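Manganese lipoxygenase (Gaeumannomyces graminis, PDB 5FX8) oxidises linoleic and alpha-linolenic acids with molecular oxygen at a manganese centre, giving 11S- and 13R-hydroperoxy fatty acids, the 11S product of linoleate being converted onward to the 13R form. Local coordinates at residues F188-K193 with T201-L206; Y239-A242 with F247-L250; N319-Q324 with T468-I473; Q437-E442 with A461-V466. All coordinates share one frame; numbering follows the deposited sequence.

Contact 1: residues F188-K193 with T201-L206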
loop_
_atom_site.group_PDB
_atom_site.type_symbol
_atom_site.label_atom_id
_atom_site.label_comp_id
_atom_site.label_asym_id
_atom_site.label_seq_id
_atom_site.Cartn_x
_atom_site.Cartn_y
_atom_site.Cartn_z
ATOM N N PHE A 188 11.906 -5.598 33.327
ATOM C CA PHE A 188 12.981 -6.511 33.651
ATOM C C PHE A 188 14.130 -5.710 34.234
ATOM O O PHE A 188 14.169 -4.485 34.139
ATOM C CB PHE A 188 13.430 -7.316 32.428
ATOM C CG PHE A 188 13.852 -6.477 31.263
ATOM C CD1 PHE A 188 15.128 -5.961 31.193
ATOM C CD2 PHE A 188 12.981 -6.245 30.215
ATOM C CE1 PHE A 188 15.515 -5.218 30.122
ATOM C CE2 PHE A 188 13.369 -5.504 29.134
ATOM C CZ PHE A 188 14.634 -4.992 29.086
ATOM N N SER A 189 15.077 -6.417 34.827
ATOM C CA SER A 189 16.207 -5.796 35.492
ATOM C C SER A 189 17.454 -5.915 34.635
ATOM O O SER A 189 17.565 -6.777 33.766
ATOM C CB SER A 189 16.454 -6.426 36.862
ATOM O OG SER A 189 17.315 -5.592 37.636
ATOM N N VAL A 190 18.389 -5.011 34.877
ATOM C CA VAL A 190 19.684 -5.020 34.224
ATOM C C VAL A 190 20.734 -4.819 35.303
ATOM O O VAL A 190 20.487 -4.149 36.311
ATOM C CB VAL A 190 19.804 -3.936 33.146
ATOM C CG1 VAL A 190 21.036 -4.169 32.330
ATOM C CG2 VAL A 190 18.595 -3.920 32.254
ATOM N N GLU A 191 21.900 -5.423 35.098
ATOM C CA GLU A 191 23.002 -5.235 36.025
ATOM C C GLU A 191 23.331 -3.761 36.115
ATOM O O GLU A 191 23.717 -3.146 35.117
ATOM C CB GLU A 191 24.233 -6.022 35.574
ATOM C CG GLU A 191 24.137 -7.506 35.784
ATOM C CD GLU A 191 25.234 -8.255 35.060
ATOM O OE1 GLU A 191 26.265 -7.632 34.723
ATOM O OE2 GLU A 191 25.060 -9.465 34.811
ATOM N N SER A 192 23.185 -3.205 37.318
ATOM C CA SER A 192 23.304 -1.767 37.481
ATOM C C SER A 192 24.682 -1.238 37.091
ATOM O O SER A 192 24.802 -0.055 36.782
ATOM C CB SER A 192 22.942 -1.383 38.914
ATOM O OG SER A 192 23.785 -1.991 39.851
ATOM N N LYS A 193 25.714 -2.073 37.051
ATOM C CA LYS A 193 26.999 -1.592 36.556
ATOM C C LYS A 193 26.929 -1.320 35.068
ATOM O O LYS A 193 27.529 -0.360 34.566
ATOM C CB LYS A 193 28.094 -2.613 36.837
ATOM C CG LYS A 193 28.650 -2.601 38.228
ATOM C CD LYS A 193 29.656 -3.742 38.393
ATOM C CE LYS A 193 30.660 -3.788 37.233
ATOM N NZ LYS A 193 31.557 -4.984 37.243
ATOM N N THR A 201 23.401 6.839 34.930
ATOM C CA THR A 201 22.467 6.957 36.035
ATOM C C THR A 201 21.944 5.556 36.313
ATOM O O THR A 201 22.589 4.568 35.954
ATOM C CB THR A 201 21.411 8.042 35.716
ATOM O OG1 THR A 201 20.442 8.157 36.762
ATOM C CG2 THR A 201 20.713 7.799 34.384
ATOM N N THR A 202 20.812 5.441 36.988
ATOM C CA THR A 202 20.278 4.128 37.330
ATOM C C THR A 202 18.905 3.917 36.720
ATOM O O THR A 202 18.210 4.867 36.362
ATOM C CB THR A 202 20.147 3.943 38.832
ATOM O OG1 THR A 202 19.072 4.762 39.296
ATOM C CG2 THR A 202 21.409 4.359 39.507
ATOM N N LEU A 203 18.508 2.647 36.643
ATOM C CA LEU A 203 17.146 2.321 36.239
ATOM C C LEU A 203 16.120 2.937 37.179
ATOM O O LEU A 203 15.064 3.386 36.736
ATOM C CB LEU A 203 16.943 0.810 36.188
ATOM C CG LEU A 203 17.430 0.034 34.979
ATOM C CD1 LEU A 203 16.859 -1.315 35.099
ATOM C CD2 LEU A 203 16.990 0.642 33.695
ATOM N N GLU A 204 16.394 2.947 38.480
ATOM C CA GLU A 204 15.462 3.575 39.405
ATOM C C GLU A 204 15.314 5.056 39.094
ATOM O O GLU A 204 14.198 5.568 38.985
ATOM C CB GLU A 204 15.928 3.353 40.836
ATOM C CG GLU A 204 15.830 1.888 41.293
ATOM C CD GLU A 204 16.853 0.903 40.637
ATOM O OE1 GLU A 204 17.989 1.298 40.277
ATOM O OE2 GLU A 204 16.512 -0.302 40.496
ATOM N N ALA A 205 16.432 5.761 38.921
ATOM C CA ALA A 205 16.343 7.193 38.671
ATOM C C ALA A 205 15.747 7.475 37.304
ATOM O O ALA A 205 14.950 8.406 37.155
ATOM C CB ALA A 205 17.710 7.853 38.795
ATOM N N LEU A 206 16.105 6.682 36.296
ATOM C CA LEU A 206 15.500 6.885 34.989
ATOM C C LEU A 206 14.006 6.649 35.046
ATOM O O LEU A 206 13.234 7.373 34.417
ATOM C CB LEU A 206 16.144 5.976 33.960
ATOM C CG LEU A 206 17.535 6.395 33.533
ATOM C CD1 LEU A 206 18.161 5.290 32.717
ATOM C CD2 LEU A 206 17.457 7.655 32.740
#
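Leu203 reaches out from the first turn of helix 203-208 to the extended chain at Val190, and one of its methyl groups makes most of the contact. Its CB points from the helix toward 188-193 but is still too far away to touch it. Rotation about the CA-CB bond places CG anti to the carbonyl carbon (chi1 -80°), and the branches part at CG. CD1 continues toward the extended chain and settles beside the backbone, 4.0 Å from Val190 N. It also meets the side chain, with CD1 4.2 Å from Val190 CG2, and it stands 4.3 Å from Phe188 O, a loose approach with no polar character. CD2 turns instead toward the sheet and packs on Leu250. The neighbouring elements close round this leucine: Leu237 of strand 235-241, Leu212 of strand 212-216 and Val195 of helix 192-199 all touch it, while Val190 rests on Val195 and Ala251.

Thr202 holds the start of the leucine's helix. As its N-cap, it accepts a nearly straight bond through OG1 from Ala205 N (2.8 Å, 168° at the hydrogen), and its carbonyl oxygen takes Leu206 N at 2.8 Å. The capping bond gives an amide of the first turn, which has no earlier helical carbonyl to use, an acceptor.

No hydrogen bond or salt bridge crosses between the two segments. Polar bonding shapes the helix start, whereas the join depends on burying leucine and valine methyls against the five-stranded sheet, an attraction with little directional demand.

Contact 2: residues Y239-A242 with F247-L250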
loop_
_atom_site.group_PDB
_atom_site.type_symbol
_atom_site.label_atom_id
_atom_site.label_comp_id
_atom_site.label_asym_id
_atom_site.label_seq_id
_atom_site.Cartn_x
_atom_site.Cartn_y
_atom_site.Cartn_z
ATOM N N TYR A 239 15.450 4.789 26.594
ATOM C CA TYR A 239 15.491 5.898 27.529
ATOM C C TYR A 239 15.820 7.195 26.818
ATOM O O TYR A 239 16.410 7.212 25.745
ATOM C CB TYR A 239 16.489 5.669 28.671
ATOM C CG TYR A 239 17.931 5.974 28.372
ATOM C CD1 TYR A 239 18.633 5.213 27.482
ATOM C CD2 TYR A 239 18.597 6.980 29.038
ATOM C CE1 TYR A 239 19.954 5.451 27.227
ATOM C CE2 TYR A 239 19.928 7.239 28.791
ATOM C CZ TYR A 239 20.599 6.464 27.878
ATOM O OH TYR A 239 21.912 6.662 27.594
ATOM N N LEU A 240 15.410 8.293 27.426
ATOM C CA LEU A 240 15.777 9.618 26.961
ATOM C C LEU A 240 17.013 10.073 27.734
ATOM O O LEU A 240 16.970 10.188 28.960
ATOM C CB LEU A 240 14.600 10.572 27.142
ATOM C CG LEU A 240 14.732 11.961 26.528
ATOM C CD1 LEU A 240 15.194 11.890 25.091
ATOM C CD2 LEU A 240 13.399 12.651 26.613
ATOM N N ASP A 241 18.117 10.304 27.028
ATOM C CA ASP A 241 19.392 10.617 27.661
ATOM C C ASP A 241 19.536 12.112 27.859
ATOM O O ASP A 241 19.566 12.871 26.886
ATOM C CB ASP A 241 20.572 10.114 26.832
ATOM C CG ASP A 241 21.913 10.239 27.562
ATOM O OD1 ASP A 241 21.972 10.295 28.806
ATOM O OD2 ASP A 241 22.923 10.256 26.867
ATOM N N ALA A 242 19.682 12.520 29.118
ATOM C CA ALA A 242 19.946 13.921 29.410
ATOM C C ALA A 242 21.294 14.380 28.869
ATOM O O ALA A 242 21.457 15.565 28.577
ATOM C CB ALA A 242 19.873 14.170 30.910
ATOM N N PHE A 247 16.698 9.978 22.302
ATOM C CA PHE A 247 15.971 8.753 22.614
ATOM C C PHE A 247 16.817 7.559 22.173
ATOM O O PHE A 247 17.187 7.459 21.001
ATOM C CB PHE A 247 14.620 8.795 21.905
ATOM C CG PHE A 247 13.752 7.635 22.175
ATOM C CD1 PHE A 247 13.036 7.552 23.331
ATOM C CD2 PHE A 247 13.635 6.622 21.260
ATOM C CE1 PHE A 247 12.247 6.482 23.575
ATOM C CE2 PHE A 247 12.837 5.566 21.519
ATOM C CZ PHE A 247 12.147 5.504 22.680
ATOM N N LEU A 248 17.135 6.660 23.089
ATOM C CA LEU A 248 18.184 5.683 22.838
ATOM C C LEU A 248 17.810 4.287 23.323
ATOM O O LEU A 248 16.962 4.124 24.205
ATOM C CB LEU A 248 19.495 6.129 23.514
ATOM C CG LEU A 248 20.309 7.258 22.900
ATOM C CD1 LEU A 248 21.508 7.469 23.754
ATOM C CD2 LEU A 248 20.762 6.907 21.530
ATOM N N PRO A 249 18.438 3.257 22.770
ATOM C CA PRO A 249 18.228 1.905 23.286
ATOM C C PRO A 249 18.980 1.671 24.579
ATOM O O PRO A 249 20.096 2.152 24.780
ATOM C CB PRO A 249 18.786 1.016 22.167
ATOM C CG PRO A 249 19.825 1.806 21.544
ATOM C CD PRO A 249 19.367 3.256 21.623
ATOM N N LEU A 250 18.343 0.917 25.470
ATOM C CA LEU A 250 18.971 0.545 26.729
ATOM C C LEU A 250 19.197 -0.961 26.812
ATOM O O LEU A 250 20.344 -1.394 26.867
ATOM C CB LEU A 250 18.132 1.063 27.908
ATOM C CG LEU A 250 18.886 1.240 29.227
ATOM C CD1 LEU A 250 18.214 2.229 30.158
ATOM C CD2 LEU A 250 19.040 -0.062 29.933
#
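Tyr239 and Leu248 form an antiparallel hydrogen-bonded pair, Tyr239 N to Leu248 O at 2.9 Å and Leu248 N to Tyr239 O at 2.8 Å, while the N-to-C directions of the two short strand segments make an angle of 123°, well short of 180°. Leu240 and Phe247 follow as a non-hydrogen-bonded pair, their CA atoms 4.4 Å apart, and Phe247 CA adds a CA-H...O contact to Tyr239 O. On the face with Tyr239 and Leu248, the two side chains run side by side, and ring atom CE1 of Tyr239 lies 3.8 Å from Leu248 CB. Leu250 crosses the tyrosine at about a right angle, its CD1 4.0 Å from Tyr239 CD1.

These are the arms of a beta hairpin, strands 235-241 and 246-253, the third and fourth strands of an antiparallel five-stranded sheet; helices 192-199 and 203-208 cover the tyrosine face. Asp241 stands at the turn, where OD1 makes a salt bridge with Arg243 NE and OD2 a hydrogen bond with Ser244 OG. Its CB touches Leu248 CD1. On the other face, Leu240 CD1 leans over the neighbouring backbone, 3.7 Å from Phe247 N, and the Phe247 ring packs edge-to-face with Phe213.

Contact 3: residues N319-Q324 with T468-I473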
loop_
_atom_site.group_PDB
_atom_site.type_symbol
_atom_site.label_atom_id
_atom_site.label_comp_id
_atom_site.label_asym_id
_atom_site.label_seq_id
_atom_site.Cartn_x
_atom_site.Cartn_y
_atom_site.Cartn_z
ATOM N N ASN A 319 -17.836 6.281 1.220
ATOM C CA ASN A 319 -17.590 5.378 0.101
ATOM C C ASN A 319 -16.283 5.690 -0.574
ATOM O O ASN A 319 -15.531 4.783 -0.922
ATOM C CB ASN A 319 -18.703 5.448 -0.929
ATOM C CG ASN A 319 -19.835 4.648 -0.529
ATOM O OD1 ASN A 319 -19.671 3.824 0.343
ATOM N ND2 ASN A 319 -21.005 4.896 -1.084
ATOM N N ARG A 320 -16.007 6.964 -0.798
ATOM C CA ARG A 320 -14.741 7.307 -1.423
ATOM C C ARG A 320 -13.559 6.827 -0.590
ATOM O O ARG A 320 -12.612 6.261 -1.127
ATOM C CB ARG A 320 -14.663 8.807 -1.654
ATOM C CG ARG A 320 -13.306 9.238 -2.100
ATOM C CD ARG A 320 -13.187 8.988 -3.546
ATOM N NE ARG A 320 -12.002 9.571 -4.132
ATOM C CZ ARG A 320 -11.634 9.383 -5.388
ATOM N NH1 ARG A 320 -12.371 8.646 -6.193
ATOM N NH2 ARG A 320 -10.552 9.962 -5.845
ATOM N N LEU A 321 -13.594 7.041 0.722
ATOM C CA LEU A 321 -12.442 6.659 1.532
ATOM C C LEU A 321 -12.311 5.144 1.685
ATOM O O LEU A 321 -11.215 4.651 1.928
ATOM C CB LEU A 321 -12.521 7.299 2.919
ATOM C CG LEU A 321 -12.467 8.805 3.080
ATOM C CD1 LEU A 321 -12.953 9.083 4.441
ATOM C CD2 LEU A 321 -11.077 9.263 2.944
ATOM N N MET A 322 -13.412 4.401 1.582
ATOM C CA MET A 322 -13.416 2.955 1.691
ATOM C C MET A 322 -13.365 2.280 0.332
ATOM O O MET A 322 -13.803 1.132 0.199
ATOM C CB MET A 322 -14.652 2.494 2.442
ATOM C CG MET A 322 -14.762 2.987 3.834
ATOM S SD MET A 322 -13.440 2.424 4.845
ATOM C CE MET A 322 -12.812 4.028 5.027
ATOM N N TYR A 323 -12.886 2.994 -0.678
ATOM C CA TYR A 323 -12.649 2.420 -1.976
ATOM C C TYR A 323 -11.879 1.111 -1.842
ATOM O O TYR A 323 -10.883 1.024 -1.120
ATOM C CB TYR A 323 -11.898 3.421 -2.837
ATOM C CG TYR A 323 -11.732 2.995 -4.265
ATOM C CD1 TYR A 323 -12.813 2.586 -5.009
ATOM C CD2 TYR A 323 -10.494 3.022 -4.869
ATOM C CE1 TYR A 323 -12.664 2.205 -6.309
ATOM C CE2 TYR A 323 -10.331 2.655 -6.146
ATOM C CZ TYR A 323 -11.419 2.240 -6.880
ATOM O OH TYR A 323 -11.247 1.853 -8.196
ATOM N N GLN A 324 -12.393 0.082 -2.506
ATOM C CA GLN A 324 -11.852 -1.266 -2.569
ATOM C C GLN A 324 -11.664 -1.922 -1.214
ATOM O O GLN A 324 -11.047 -2.979 -1.151
ATOM C CB GLN A 324 -10.524 -1.297 -3.330
ATOM C CG GLN A 324 -10.638 -0.916 -4.765
ATOM C CD GLN A 324 -9.379 -1.208 -5.531
ATOM O OE1 GLN A 324 -8.581 -2.020 -5.120
ATOM N NE2 GLN A 324 -9.201 -0.552 -6.654
ATOM N N THR A 468 -12.532 12.863 10.138
ATOM C CA THR A 468 -11.089 13.049 10.138
ATOM C C THR A 468 -10.360 11.756 10.467
ATOM O O THR A 468 -9.369 11.408 9.820
ATOM C CB THR A 468 -10.716 14.135 11.127
ATOM O OG1 THR A 468 -11.525 15.265 10.859
ATOM C CG2 THR A 468 -9.303 14.538 10.944
ATOM N N HIS A 469 -10.835 11.035 11.463
ATOM C CA HIS A 469 -10.155 9.821 11.853
ATOM C C HIS A 469 -10.267 8.754 10.770
ATOM O O HIS A 469 -9.323 7.989 10.553
ATOM C CB HIS A 469 -10.721 9.341 13.177
ATOM C CG HIS A 469 -9.945 8.230 13.775
ATOM N ND1 HIS A 469 -8.613 8.342 14.086
ATOM C CD2 HIS A 469 -10.303 6.969 14.089
ATOM C CE1 HIS A 469 -8.183 7.197 14.578
ATOM N NE2 HIS A 469 -9.191 6.347 14.592
ATOM N N VAL A 470 -11.392 8.692 10.059
ATOM C CA VAL A 470 -11.463 7.705 8.995
ATOM C C VAL A 470 -10.506 8.071 7.873
ATOM O O VAL A 470 -9.703 7.240 7.435
ATOM C CB VAL A 470 -12.890 7.514 8.467
ATOM C CG1 VAL A 470 -12.815 6.564 7.315
ATOM C CG2 VAL A 470 -13.771 6.939 9.521
ATOM N N ALA A 471 -10.550 9.323 7.407
ATOM C CA ALA A 471 -9.625 9.691 6.346
ATOM C C ALA A 471 -8.181 9.484 6.788
ATOM O O ALA A 471 -7.336 9.107 5.979
ATOM C CB ALA A 471 -9.868 11.128 5.884
ATOM N N TRP A 472 -7.894 9.687 8.076
ATOM C CA TRP A 472 -6.534 9.591 8.575
ATOM C C TRP A 472 -6.069 8.138 8.591
ATOM O O TRP A 472 -4.922 7.844 8.256
ATOM C CB TRP A 472 -6.438 10.244 9.969
ATOM C CG TRP A 472 -5.340 9.664 10.786
ATOM C CD1 TRP A 472 -5.473 8.815 11.839
ATOM C CD2 TRP A 472 -3.929 9.800 10.556
ATOM N NE1 TRP A 472 -4.244 8.427 12.286
ATOM C CE2 TRP A 472 -3.279 9.013 11.511
ATOM C CE3 TRP A 472 -3.160 10.501 9.629
ATOM C CZ2 TRP A 472 -1.908 8.920 11.572
ATOM C CZ3 TRP A 472 -1.802 10.398 9.697
ATOM C CH2 TRP A 472 -1.189 9.614 10.646
ATOM N N ILE A 473 -6.965 7.213 8.915
ATOM C CA ILE A 473 -6.641 5.802 8.798
ATOM C C ILE A 473 -6.394 5.423 7.346
ATOM O O ILE A 473 -5.387 4.786 7.020
ATOM C CB ILE A 473 -7.754 4.954 9.422
ATOM C CG1 ILE A 473 -7.731 5.101 10.927
ATOM C CG2 ILE A 473 -7.589 3.488 9.078
ATOM C CD1 ILE A 473 -9.001 4.593 11.523
#
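Leu321, the last residue of helix 313-321, and Met322 just after it carry the apolar contacts of 319-324 with 468-473. The leucine uses both branches. Its CD1 meets Val470 CG1 at 3.8 Å, and CD2 sits against Ala471, 3.7 Å from CB. With only a methyl on Ala471, the backbones can come close here: the CA atoms of Leu321 and Ala471 are 6.3 Å apart. Met322 comes across Val470 at about a right angle. Bends at chi2 (-62°) and chi3 (113°) fold the thioether so that CE lands on Val470 CG1, the same methyl that Leu321 touches.

No hydrogen bond crosses between the segments. Helix 460-481 is regular, with Trp472 N bonded to Thr468 O at 2.9 Å, whereas near the end of helix 313-321 the bond from Met322 N to Asn319 O is weak.

Around the contact, Met322 also packs on Pro297 and His301 of helix 268-305. Its side chain is about 8 Å from that of the manganese ligand His294 and about 10 Å from that of His478. The contact is buried and wholly apolar: methyl and thioether packing joins helix 313-321 to helix 460-481, near the metal ligands but outside their first shell.

Contact 4: residues Q437-E442 with A461-V466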
loop_
_atom_site.group_PDB
_atom_site.type_symbol
_atom_site.label_atom_id
_atom_site.label_comp_id
_atom_site.label_asym_id
_atom_site.label_seq_id
_atom_site.Cartn_x
_atom_site.Cartn_y
_atom_site.Cartn_z
ATOM N N GLN A 437 -28.001 10.341 12.837
ATOM C CA GLN A 437 -28.275 9.829 14.173
ATOM C C GLN A 437 -28.511 8.331 14.155
ATOM O O GLN A 437 -28.133 7.626 15.092
ATOM C CB GLN A 437 -29.478 10.552 14.775
ATOM C CG GLN A 437 -29.322 12.063 14.964
ATOM C CD GLN A 437 -28.021 12.551 15.653
ATOM O OE1 GLN A 437 -27.521 11.967 16.604
ATOM N NE2 GLN A 437 -27.515 13.662 15.181
ATOM N N ASN A 438 -29.124 7.821 13.093
ATOM C CA ASN A 438 -29.262 6.375 12.966
ATOM C C ASN A 438 -27.915 5.717 12.790
ATOM O O ASN A 438 -27.659 4.675 13.380
ATOM C CB ASN A 438 -30.166 6.013 11.801
ATOM C CG ASN A 438 -31.591 6.227 12.120
ATOM O OD1 ASN A 438 -31.928 6.463 13.264
ATOM N ND2 ASN A 438 -32.445 6.167 11.117
ATOM N N TRP A 439 -27.048 6.295 11.968
ATOM C CA TRP A 439 -25.694 5.774 11.848
ATOM C C TRP A 439 -25.034 5.640 13.208
ATOM O O TRP A 439 -24.369 4.642 13.483
ATOM C CB TRP A 439 -24.880 6.685 10.942
ATOM C CG TRP A 439 -23.482 6.341 10.797
ATOM C CD1 TRP A 439 -22.937 5.104 10.861
ATOM C CD2 TRP A 439 -22.407 7.243 10.555
ATOM N NE1 TRP A 439 -21.586 5.170 10.660
ATOM C CE2 TRP A 439 -21.230 6.476 10.476
ATOM C CE3 TRP A 439 -22.322 8.623 10.391
ATOM C CZ2 TRP A 439 -19.979 7.044 10.239
ATOM C CZ3 TRP A 439 -21.084 9.185 10.164
ATOM C CH2 TRP A 439 -19.926 8.397 10.093
ATOM N N ILE A 440 -25.198 6.634 14.074
ATOM C CA ILE A 440 -24.504 6.569 15.354
ATOM C C ILE A 440 -25.116 5.492 16.235
ATOM O O ILE A 440 -24.406 4.707 16.873
ATOM C CB ILE A 440 -24.515 7.937 16.042
ATOM C CG1 ILE A 440 -23.997 8.998 15.085
ATOM C CG2 ILE A 440 -23.683 7.896 17.289
ATOM C CD1 ILE A 440 -22.622 8.759 14.640
ATOM N N ALA A 441 -26.441 5.434 16.275
ATOM C CA ALA A 441 -27.106 4.397 17.052
ATOM C C ALA A 441 -26.760 2.997 16.529
ATOM O O ALA A 441 -26.529 2.068 17.304
ATOM C CB ALA A 441 -28.610 4.658 17.027
ATOM N N GLU A 442 -26.715 2.842 15.214
ATOM C CA GLU A 442 -26.382 1.579 14.574
ATOM C C GLU A 442 -24.955 1.167 14.891
ATOM O O GLU A 442 -24.672 -0.016 15.112
ATOM C CB GLU A 442 -26.585 1.723 13.065
ATOM C CG GLU A 442 -26.192 0.557 12.198
ATOM C CD GLU A 442 -27.330 -0.416 11.941
ATOM O OE1 GLU A 442 -28.502 -0.018 12.115
ATOM O OE2 GLU A 442 -27.051 -1.576 11.537
ATOM N N ALA A 461 -18.295 19.179 15.918
ATOM C CA ALA A 461 -16.939 18.721 16.182
ATOM C C ALA A 461 -16.861 17.204 16.273
ATOM O O ALA A 461 -15.820 16.623 15.966
ATOM C CB ALA A 461 -16.406 19.346 17.467
ATOM N N GLN A 462 -17.939 16.549 16.697
ATOM C CA GLN A 462 -17.911 15.096 16.824
ATOM C C GLN A 462 -17.921 14.437 15.460
ATOM O O GLN A 462 -17.109 13.548 15.180
ATOM C CB GLN A 462 -19.092 14.608 17.653
ATOM C CG GLN A 462 -18.973 14.932 19.101
ATOM C CD GLN A 462 -20.131 14.431 19.896
ATOM O OE1 GLN A 462 -21.160 15.091 19.989
ATOM N NE2 GLN A 462 -19.976 13.251 20.484
ATOM N N LEU A 463 -18.838 14.862 14.600
ATOM C CA LEU A 463 -18.836 14.347 13.251
ATOM C C LEU A 463 -17.500 14.616 12.567
ATOM O O LEU A 463 -16.968 13.744 11.871
ATOM C CB LEU A 463 -20.002 14.955 12.480
ATOM C CG LEU A 463 -20.076 14.426 11.059
ATOM C CD1 LEU A 463 -20.253 12.938 11.120
ATOM C CD2 LEU A 463 -21.161 15.072 10.271
ATOM N N VAL A 464 -16.932 15.803 12.770
ATOM C CA VAL A 464 -15.657 16.139 12.146
ATOM C C VAL A 464 -14.551 15.225 12.663
ATOM O O VAL A 464 -13.644 14.846 11.914
ATOM C CB VAL A 464 -15.329 17.631 12.365
ATOM C CG1 VAL A 464 -13.935 17.960 11.948
ATOM C CG2 VAL A 464 -16.262 18.482 11.588
ATOM N N ASP A 465 -14.605 14.857 13.946
ATOM C CA ASP A 465 -13.634 13.906 14.483
ATOM C C ASP A 465 -13.739 12.557 13.799
ATOM O O ASP A 465 -12.732 11.969 13.416
ATOM C CB ASP A 465 -13.838 13.716 15.969
ATOM C CG ASP A 465 -13.377 14.885 16.775
ATOM O OD1 ASP A 465 -12.680 15.776 16.224
ATOM O OD2 ASP A 465 -13.731 14.895 17.974
ATOM N N VAL A 466 -14.955 12.054 13.659
ATOM C CA VAL A 466 -15.176 10.769 13.010
ATOM C C VAL A 466 -14.630 10.772 11.586
ATOM O O VAL A 466 -13.832 9.905 11.206
ATOM C CB VAL A 466 -16.673 10.420 13.056
ATOM C CG1 VAL A 466 -17.006 9.272 12.125
ATOM C CG2 VAL A 466 -17.045 10.075 14.449
#
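Trp439 sends its indole toward helix 460-481 because CG stands anti to the backbone N (chi1 176°). Val466 answers with a matching first torsion, CG1 anti to its own N (chi1 167°), which carries that methyl to the benzene half of the indole, where a methyl of Leu463 joins it. Leu463 CD1 comes to 4.0 Å from CZ3 of Trp439, its side chain crossing the tryptophan at about a right angle. Val466 approaches from the opposite direction, with CG1 3.7 Å from Trp439 CH2; the same methyl is a looser 4.2 Å from Trp439 CZ2. Both methyls reach the ring obliquely. They are one turn apart on the same helix and meet neighbouring atoms of the benzene half, both from the same side of the ring plane, the side on which Ile440 CD1 lies. That isoleucine, from the tryptophan's own helix, sets CD1 4.2 Å above the plane and toward the rim.

The pyrrole end has a different role: Trp439 NE1 hydrogen-bonds Val300 O of helix 268-305, which gives the buried N-H a partner and helps to set how the ring is turned. Ala303, Ala304, Val314 and Leu318 add packing around it. Leu463, in turn, rests on Val416 and Tyr420 of helix 396-420.

A tryptophan wedged among helices, tying the short helix 434-444 to the long helix 460-481 that carries the manganese ligand His478, fits the largely alpha-helical catalytic domain of lipoxygenases.

Overall arrangement
All four contacts are buried, but at different depths. Contact 3 is the most central, about 14 Å from the centre of the chain to its own centre; contacts 2 and 4 lie at about 24 Å and contact 1 at about 33 Å, flanked by exposed residues. Contacts 1 and 2 belong together: Leu206 packs on Tyr239 and Leu250, and Leu203 on Leu250, so the small helices sit on the hairpin sheet. Contacts 3 and 4 share helix 460-481, in adjoining parts, far from contacts 1 and 2, contact 3 on the opposite side of the chain's centre. Contact 2 alone has hydrogen bonds crossing it; the other three rely on apolar groups, aliphatic in contacts 1 and 3, indole against methyls in contact 4.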